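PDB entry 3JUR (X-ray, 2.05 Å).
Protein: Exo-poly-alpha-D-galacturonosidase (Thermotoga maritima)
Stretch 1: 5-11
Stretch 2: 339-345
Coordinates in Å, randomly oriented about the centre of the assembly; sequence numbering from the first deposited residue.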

# COMPACT_ATOMS: atom_id res chain seq x y z
N GLU D 5 6.00 5.07 28.11
CA GLU D 5 5.82 6.28 27.30
C GLU D 5 5.82 7.55 28.14
O GLU D 5 5.15 7.63 29.17
CB GLU D 5 4.52 6.20 26.48
CG GLU D 5 4.45 5.05 25.47
CD GLU D 5 5.17 5.35 24.16
OE1 GLU D 5 6.07 6.23 24.13
OE2 GLU D 5 4.83 4.71 23.14
N LEU D 6 6.59 8.54 27.70
CA LEU D 6 6.64 9.84 28.37
C LEU D 6 5.28 10.55 28.39
O LEU D 6 4.94 11.21 29.38
CB LEU D 6 7.71 10.74 27.73
CG LEU D 6 7.98 12.10 28.39
CD1 LEU D 6 8.55 11.95 29.81
CD2 LEU D 6 8.90 12.94 27.51
N ALA D 7 4.51 10.41 27.32
CA ALA D 7 3.18 11.02 27.23
C ALA D 7 2.28 10.59 28.38
O ALA D 7 1.54 11.41 28.92
CB ALA D 7 2.52 10.72 25.88
N LYS D 8 2.35 9.31 28.75
CA LYS D 8 1.61 8.78 29.89
C LYS D 8 2.07 9.43 31.20
O LYS D 8 1.24 9.85 32.01
CB LYS D 8 1.71 7.26 29.96
CG LYS D 8 0.92 6.62 31.11
CD LYS D 8 1.22 5.14 31.23
CE LYS D 8 0.89 4.60 32.62
NZ LYS D 8 -0.47 4.01 32.66
N LYS D 9 3.39 9.53 31.38
CA LYS D 9 3.97 10.16 32.59
C LYS D 9 3.56 11.63 32.72
O LYS D 9 3.32 12.10 33.83
CB LYS D 9 5.50 10.03 32.62
CG LYS D 9 6.04 8.60 32.60
CD LYS D 9 5.96 7.95 33.97
CE LYS D 9 6.29 6.46 33.89
NZ LYS D 9 6.07 5.78 35.19
N ILE D 10 3.50 12.34 31.61
CA ILE D 10 3.07 13.74 31.64
C ILE D 10 1.58 13.84 32.02
O ILE D 10 1.22 14.65 32.87
CB ILE D 10 3.41 14.49 30.33
CG1 ILE D 10 4.93 14.51 30.12
CG2 ILE D 10 2.89 15.94 30.37
CD1 ILE D 10 5.35 14.90 28.72
N GLU D 11 0.74 13.00 31.40
CA GLU D 11 -0.69 12.95 31.73
C GLU D 11 -0.92 12.65 33.22
O GLU D 11 -1.80 13.24 33.85
CB GLU D 11 -1.44 11.97 30.81
CG GLU D 11 -2.87 11.65 31.28
CD GLU D 11 -3.80 11.16 30.18
OE1 GLU D 11 -3.32 10.84 29.07
OE2 GLU D 11 -5.03 11.10 30.42
N GLU D 339 7.68 22.84 22.66
CA GLU D 339 8.38 21.56 22.79
C GLU D 339 7.65 20.57 23.69
O GLU D 339 6.90 20.98 24.58
CB GLU D 339 9.82 21.75 23.28
CG GLU D 339 9.97 22.34 24.66
CD GLU D 339 11.42 22.42 25.10
OE1 GLU D 339 12.31 22.57 24.23
OE2 GLU D 339 11.68 22.36 26.33
N ASN D 340 7.90 19.28 23.46
CA ASN D 340 7.22 18.22 24.18
C ASN D 340 5.70 18.34 24.04
O ASN D 340 4.97 18.48 25.03
CB ASN D 340 7.64 18.18 25.66
CG ASN D 340 8.75 17.18 25.93
OD1 ASN D 340 9.27 16.54 25.01
ND2 ASN D 340 9.12 17.03 27.20
N ILE D 341 5.26 18.32 22.78
CA ILE D 341 3.84 18.36 22.45
C ILE D 341 3.47 16.96 21.96
O ILE D 341 4.10 16.43 21.04
CB ILE D 341 3.52 19.43 21.34
CG1 ILE D 341 4.21 20.77 21.64
CG2 ILE D 341 1.99 19.61 21.17
CD1 ILE D 341 3.77 21.48 22.95
N PHE D 342 2.46 16.37 22.60
CA PHE D 342 2.08 14.99 22.34
C PHE D 342 0.65 14.91 21.83
O PHE D 342 -0.29 15.29 22.53
CB PHE D 342 2.23 14.15 23.62
CG PHE D 342 3.64 14.05 24.11
CD1 PHE D 342 4.43 12.97 23.76
CD2 PHE D 342 4.18 15.05 24.91
CE1 PHE D 342 5.75 12.87 24.20
CE2 PHE D 342 5.50 14.97 25.35
CZ PHE D 342 6.28 13.88 25.00
N PHE D 343 0.50 14.41 20.61
CA PHE D 343 -0.77 14.34 19.91
C PHE D 343 -1.05 12.86 19.66
O PHE D 343 -0.61 12.30 18.65
CB PHE D 343 -0.67 15.13 18.60
CG PHE D 343 -1.99 15.48 17.97
CD1 PHE D 343 -2.83 16.43 18.55
CD2 PHE D 343 -2.38 14.87 16.78
CE1 PHE D 343 -4.06 16.75 17.96
CE2 PHE D 343 -3.60 15.18 16.18
CZ PHE D 343 -4.44 16.13 16.77
N ILE D 344 -1.76 12.23 20.59
CA ILE D 344 -1.85 10.76 20.68
C ILE D 344 -3.28 10.25 20.59
O ILE D 344 -4.17 10.78 21.25
CB ILE D 344 -1.28 10.25 22.05
CG1 ILE D 344 0.06 10.93 22.40
CG2 ILE D 344 -1.17 8.71 22.09
CD1 ILE D 344 1.19 10.63 21.44
N ASP D 345 -3.47 9.18 19.81
CA ASP D 345 -4.77 8.48 19.72
C ASP D 345 -5.91 9.33 19.18
O ASP D 345 -7.07 9.12 19.53
CB ASP D 345 -5.17 7.87 21.08
CG ASP D 345 -4.16 6.88 21.59
OD1 ASP D 345 -3.48 6.22 20.76
OD2 ASP D 345 -4.03 6.74 22.83

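Phe342 is the centre of this contact. It has the largest covered area of any residue in the two stretches, 67 Å², and it touches three residues of the helix: Leu6, Ala7 and Ile10. The helix, residues 6-11, passes over the strand nearly at right angles, with 100° between their N-to-C directions. The axes come within 9.7 Å of each other. The two stretches together bury 223 Å².

The Phe342 side chain leaves the strand toward the helix, with chi1 in the m well at -64°. Its ring lies beneath the first turn of the helix. Ala7 N sits over one face of the ring. Leu6 and Ile10 approach the ring obliquely.

Ala7 is the second main residue, with 51 Å² covered. The CA atoms of the two stretches come closest here: Ala7 CA lies 6.4 Å from Phe342 CA. The side chain is a single methyl, and it packs directly against the ring. Ala7 CB is 3.6 Å from Phe342 CD1. The same methyl also reaches Ile344, with Ala7 CB 4.3 Å from Ile344 CG1. This second contact is looser, and Ile344 gives up only 15 Å².

Leu6 and Ile10 complete the helix side. Leu6 adopts the t, p rotamer, and Leu6 CD2 lies 3.7 Å from Phe342 CZ. Leu6 CD2 is also 4.1 Å from Asn340 ND2. Leu6 CD2 is a methyl carbon, so this is a packing contact and not a hydrogen bond. Asn340 ND2 is hydrogen-bonded elsewhere in the structure. Ile10 is buried and adopts the m, t rotamer. Ile10 CD1 lies 3.4 Å from Phe342 CE2, the shortest side-chain approach in the contact. Leu6 and Ile10 are four residues apart, about one helical turn, so both side chains can reach the same ring. The hydrogen bond from Ile10 N to Leu6 O, at 2.9 Å, joins their backbones.

On the strand, Asn340, Phe342 and Ile344 all point toward the helix. Ile341, between the first two, points away and makes no contact. On the helix, Lys8 and Lys9 are exposed and out of reach of the strand.

No hydrogen bond joins the two stretches. The contact is mainly apolar packing around one aromatic ring. Glu5 holds the N-cap position just before the helix. Glu5 O accepts weak hydrogen bonds from Lys8 N at 3.3 Å and Lys9 N at 3.4 Å. Glu5 itself does not touch the strand.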